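Local coordinates for protein bradyzoite surface antigen BSR4 (Toxoplasma gondii, PDB 2JKS) that is a zinc-binding, two-domain bradyzoite surface antigen of the SAG1-related (SRS) superfamily, with a probable role in parasite–host interaction, at residues 242-247 against 257-262. Sequence-based numbering, arbitrary orientation.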
ATOM      1  N   LYS A 242      32.629   4.841  -2.659  1.00 37.44           N
ATOM      2  CA  LYS A 242      31.406   5.148  -1.887  1.00 38.44           C
ATOM      3  C   LYS A 242      30.584   6.238  -2.536  1.00 38.60           C
ATOM      4  O   LYS A 242      29.351   6.232  -2.416  1.00 39.04           O
ATOM      5  CB  LYS A 242      31.749   5.601  -0.463  1.00 38.67           C
ATOM      6  CG  LYS A 242      31.965   4.507   0.539  1.00 40.17           C
ATOM      7  CD  LYS A 242      32.107   5.133   1.936  1.00 34.47           C
ATOM      8  CE  LYS A 242      30.872   4.973   2.709  1.00 38.31           C
ATOM      9  NZ  LYS A 242      31.256   4.919   4.149  1.00 40.10           N
ATOM     10  N   SER A 243      31.245   7.166  -3.229  1.00 37.94           N
ATOM     11  CA  SER A 243      30.525   8.291  -3.854  1.00 36.92           C
ATOM     12  C   SER A 243      29.614   7.856  -4.997  1.00 34.28           C
ATOM     13  O   SER A 243      28.767   8.642  -5.457  1.00 33.30           O
ATOM     14  CB  SER A 243      31.504   9.371  -4.351  1.00 37.82           C
ATOM     15  OG  SER A 243      32.270   8.907  -5.453  1.00 40.38           O
ATOM     16  N   TRP A 244      29.784   6.612  -5.469  1.00 32.86           N
ATOM     17  CA  TRP A 244      28.888   6.061  -6.506  1.00 31.16           C
ATOM     18  C   TRP A 244      27.426   5.973  -5.982  1.00 31.12           C
ATOM     19  O   TRP A 244      26.474   5.961  -6.746  1.00 31.22           O
ATOM     20  CB  TRP A 244      29.374   4.673  -6.952  1.00 31.80           C
ATOM     21  CG  TRP A 244      30.638   4.597  -7.828  1.00 29.74           C
ATOM     22  CD1 TRP A 244      31.607   5.557  -8.009  1.00 33.06           C
ATOM     23  CD2 TRP A 244      31.092   3.429  -8.554  1.00 31.64           C
ATOM     24  NE1 TRP A 244      32.608   5.067  -8.847  1.00 30.25           N
ATOM     25  CE2 TRP A 244      32.318   3.759  -9.170  1.00 31.85           C
ATOM     26  CE3 TRP A 244      30.573   2.146  -8.732  1.00 28.90           C
ATOM     27  CZ2 TRP A 244      33.027   2.843  -9.997  1.00 31.52           C
ATOM     28  CZ3 TRP A 244      31.269   1.229  -9.552  1.00 31.50           C
ATOM     29  CH2 TRP A 244      32.485   1.597 -10.180  1.00 30.53           C
ATOM     30  N   TRP A 245      27.260   5.888  -4.671  1.00 31.54           N
ATOM     31  CA  TRP A 245      25.926   5.966  -4.060  1.00 31.62           C
ATOM     32  C   TRP A 245      25.661   7.351  -3.526  1.00 33.47           C
ATOM     33  O   TRP A 245      26.521   7.931  -2.816  1.00 35.06           O
ATOM     34  CB  TRP A 245      25.827   5.043  -2.875  1.00 30.00           C
ATOM     35  CG  TRP A 245      25.665   3.586  -3.201  1.00 28.64           C
ATOM     36  CD1 TRP A 245      26.629   2.632  -3.184  1.00 25.74           C
ATOM     37  CD2 TRP A 245      24.443   2.929  -3.552  1.00 27.02           C
ATOM     38  NE1 TRP A 245      26.094   1.406  -3.507  1.00 27.18           N
ATOM     39  CE2 TRP A 245      24.747   1.557  -3.727  1.00 27.21           C
ATOM     40  CE3 TRP A 245      23.109   3.356  -3.696  1.00 23.64           C
ATOM     41  CZ2 TRP A 245      23.770   0.615  -4.068  1.00 27.62           C
ATOM     42  CZ3 TRP A 245      22.125   2.409  -4.025  1.00 26.20           C
ATOM     43  CH2 TRP A 245      22.462   1.062  -4.222  1.00 26.31           C
ATOM     44  N   VAL A 246      24.501   7.881  -3.867  1.00 34.31           N
ATOM     45  CA  VAL A 246      23.954   9.070  -3.194  1.00 35.76           C
ATOM     46  C   VAL A 246      22.553   8.824  -2.587  1.00 36.72           C
ATOM     47  O   VAL A 246      21.616   8.382  -3.246  1.00 36.05           O
ATOM     48  CB  VAL A 246      24.145  10.442  -3.993  1.00 36.47           C
ATOM     49  CG1 VAL A 246      25.021  10.309  -5.247  1.00 36.15           C
ATOM     50  CG2 VAL A 246      22.844  11.213  -4.231  1.00 36.85           C
ATOM     51  N   THR A 247      22.459   9.113  -1.302  1.00 39.05           N
ATOM     52  CA  THR A 247      21.268   8.882  -0.515  1.00 41.40           C
ATOM     53  C   THR A 247      20.523  10.192  -0.338  1.00 45.32           C
ATOM     54  O   THR A 247      21.127  11.243  -0.042  1.00 44.34           O
ATOM     55  CB  THR A 247      21.650   8.262   0.827  1.00 41.13           C
ATOM     56  OG1 THR A 247      22.331   7.035   0.569  1.00 38.89           O
ATOM     57  CG2 THR A 247      20.419   7.970   1.697  1.00 38.87           C
ATOM     58  N   LEU A 257      22.466   4.461  -7.114  1.00 26.31           N
ATOM     59  CA  LEU A 257      23.812   4.063  -7.522  1.00 24.90           C
ATOM     60  C   LEU A 257      24.039   4.513  -8.979  1.00 26.60           C
ATOM     61  O   LEU A 257      23.165   4.330  -9.818  1.00 26.49           O
ATOM     62  CB  LEU A 257      23.941   2.537  -7.418  1.00 25.03           C
ATOM     63  CG  LEU A 257      25.227   1.921  -7.969  1.00 23.80           C
ATOM     64  CD1 LEU A 257      26.407   2.301  -7.120  1.00 20.44           C
ATOM     65  CD2 LEU A 257      25.078   0.381  -8.018  1.00 24.55           C
ATOM     66  N   THR A 258      25.178   5.173  -9.238  1.00 26.77           N
ATOM     67  CA  THR A 258      25.598   5.561 -10.595  1.00 27.36           C
ATOM     68  C   THR A 258      26.972   4.986 -10.791  1.00 28.55           C
ATOM     69  O   THR A 258      27.922   5.373 -10.088  1.00 27.13           O
ATOM     70  CB  THR A 258      25.662   7.094 -10.772  1.00 27.36           C
ATOM     71  OG1 THR A 258      24.381   7.644 -10.444  1.00 28.07           O
ATOM     72  CG2 THR A 258      26.068   7.458 -12.222  1.00 27.66           C
ATOM     73  N   ILE A 259      27.079   4.000 -11.679  1.00 29.79           N
ATOM     74  CA  ILE A 259      28.363   3.447 -12.042  1.00 30.29           C
ATOM     75  C   ILE A 259      28.878   4.291 -13.204  1.00 30.62           C
ATOM     76  O   ILE A 259      28.257   4.266 -14.236  1.00 31.52           O
ATOM     77  CB  ILE A 259      28.262   1.957 -12.512  1.00 29.71           C
ATOM     78  CG1 ILE A 259      27.744   1.038 -11.381  1.00 30.10           C
ATOM     79  CG2 ILE A 259      29.587   1.456 -13.003  1.00 31.40           C
ATOM     80  CD1 ILE A 259      27.254  -0.321 -11.926  1.00 29.12           C
ATOM     81  N   PRO A 260      30.006   5.028 -13.034  1.00 31.10           N
ATOM     82  CA  PRO A 260      30.538   5.833 -14.150  1.00 32.74           C
ATOM     83  C   PRO A 260      30.694   4.968 -15.418  1.00 33.51           C
ATOM     84  O   PRO A 260      31.066   3.774 -15.350  1.00 31.84           O
ATOM     85  CB  PRO A 260      31.893   6.337 -13.607  1.00 32.21           C
ATOM     86  CG  PRO A 260      31.744   6.285 -12.113  1.00 32.77           C
ATOM     87  CD  PRO A 260      30.820   5.177 -11.813  1.00 31.04           C
ATOM     88  N   GLN A 261      30.327   5.509 -16.578  1.00 34.69           N
ATOM     89  CA  GLN A 261      30.134   4.604 -17.733  1.00 36.11           C
ATOM     90  C   GLN A 261      31.371   3.841 -18.175  1.00 37.31           C
ATOM     91  O   GLN A 261      31.250   2.781 -18.756  1.00 39.23           O
ATOM     92  CB  GLN A 261      29.490   5.321 -18.919  1.00 35.97           C
ATOM     93  CG  GLN A 261      28.135   5.906 -18.572  1.00 36.00           C
ATOM     94  CD  GLN A 261      27.520   6.705 -19.682  1.00 36.14           C
ATOM     95  OE1 GLN A 261      27.965   7.809 -19.981  1.00 42.90           O
ATOM     96  NE2 GLN A 261      26.465   6.180 -20.272  1.00 37.00           N
ATOM     97  N   THR A 262      32.549   4.374 -17.916  1.00 37.62           N
ATOM     98  CA  THR A 262      33.800   3.700 -18.219  1.00 37.80           C
ATOM     99  C   THR A 262      34.278   2.731 -17.122  1.00 37.44           C
ATOM    100  O   THR A 262      35.331   2.091 -17.264  1.00 37.26           O
ATOM    101  CB  THR A 262      34.935   4.729 -18.505  1.00 38.40           C
ATOM    102  OG1 THR A 262      35.186   5.534 -17.345  1.00 37.98           O
ATOM    103  CG2 THR A 262      34.543   5.650 -19.698  1.00 39.54           C
TER
HETATM  104  O   HOH W   1      24.371   8.193  -7.603  1.00 30.46           O
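Two consecutive tryptophans, Trp244 and Trp245, each turn a ring face to the 257-262 segment, yet meet different parts of it. Pro260 lies crosswise over the Trp244 indole, its CD 3.5 Å from the centroid of the five-membered ring and 18° off the normal, a CH-pi contact. The benzene end of Trp244 reaches Ile259, with CZ3 3.8 Å from CG2, while Leu257 CD1 lies near the ring plane at its edge, touching Trp244 CB (3.8 Å). Trp245 takes Leu257 instead: Leu257 CB stands 3.6 Å from the centroid of the Trp245 six-membered ring, almost exactly on its normal. With CG anti to the backbone N (chi1 173°), Leu257 carries CD1 over the five-membered ring of Trp245, 3.7 Å from NE1. Trp245 and Leu257 form a non-hydrogen-bonded antiparallel pair in the hairpin of strands 245-247 and 254-258, at one margin of a mixed sheet in the second SRS domain. Tyr213 meets the Trp245 ring edge-to-face, and Phe240 packs against Trp244. At the end of the 3-10 turn 242-244, Trp244 O accepts a nearly straight bond from Thr258 N (2.9 Å, 165°) and a second from a water 3.2 Å away, which also bonds Thr258 OG1.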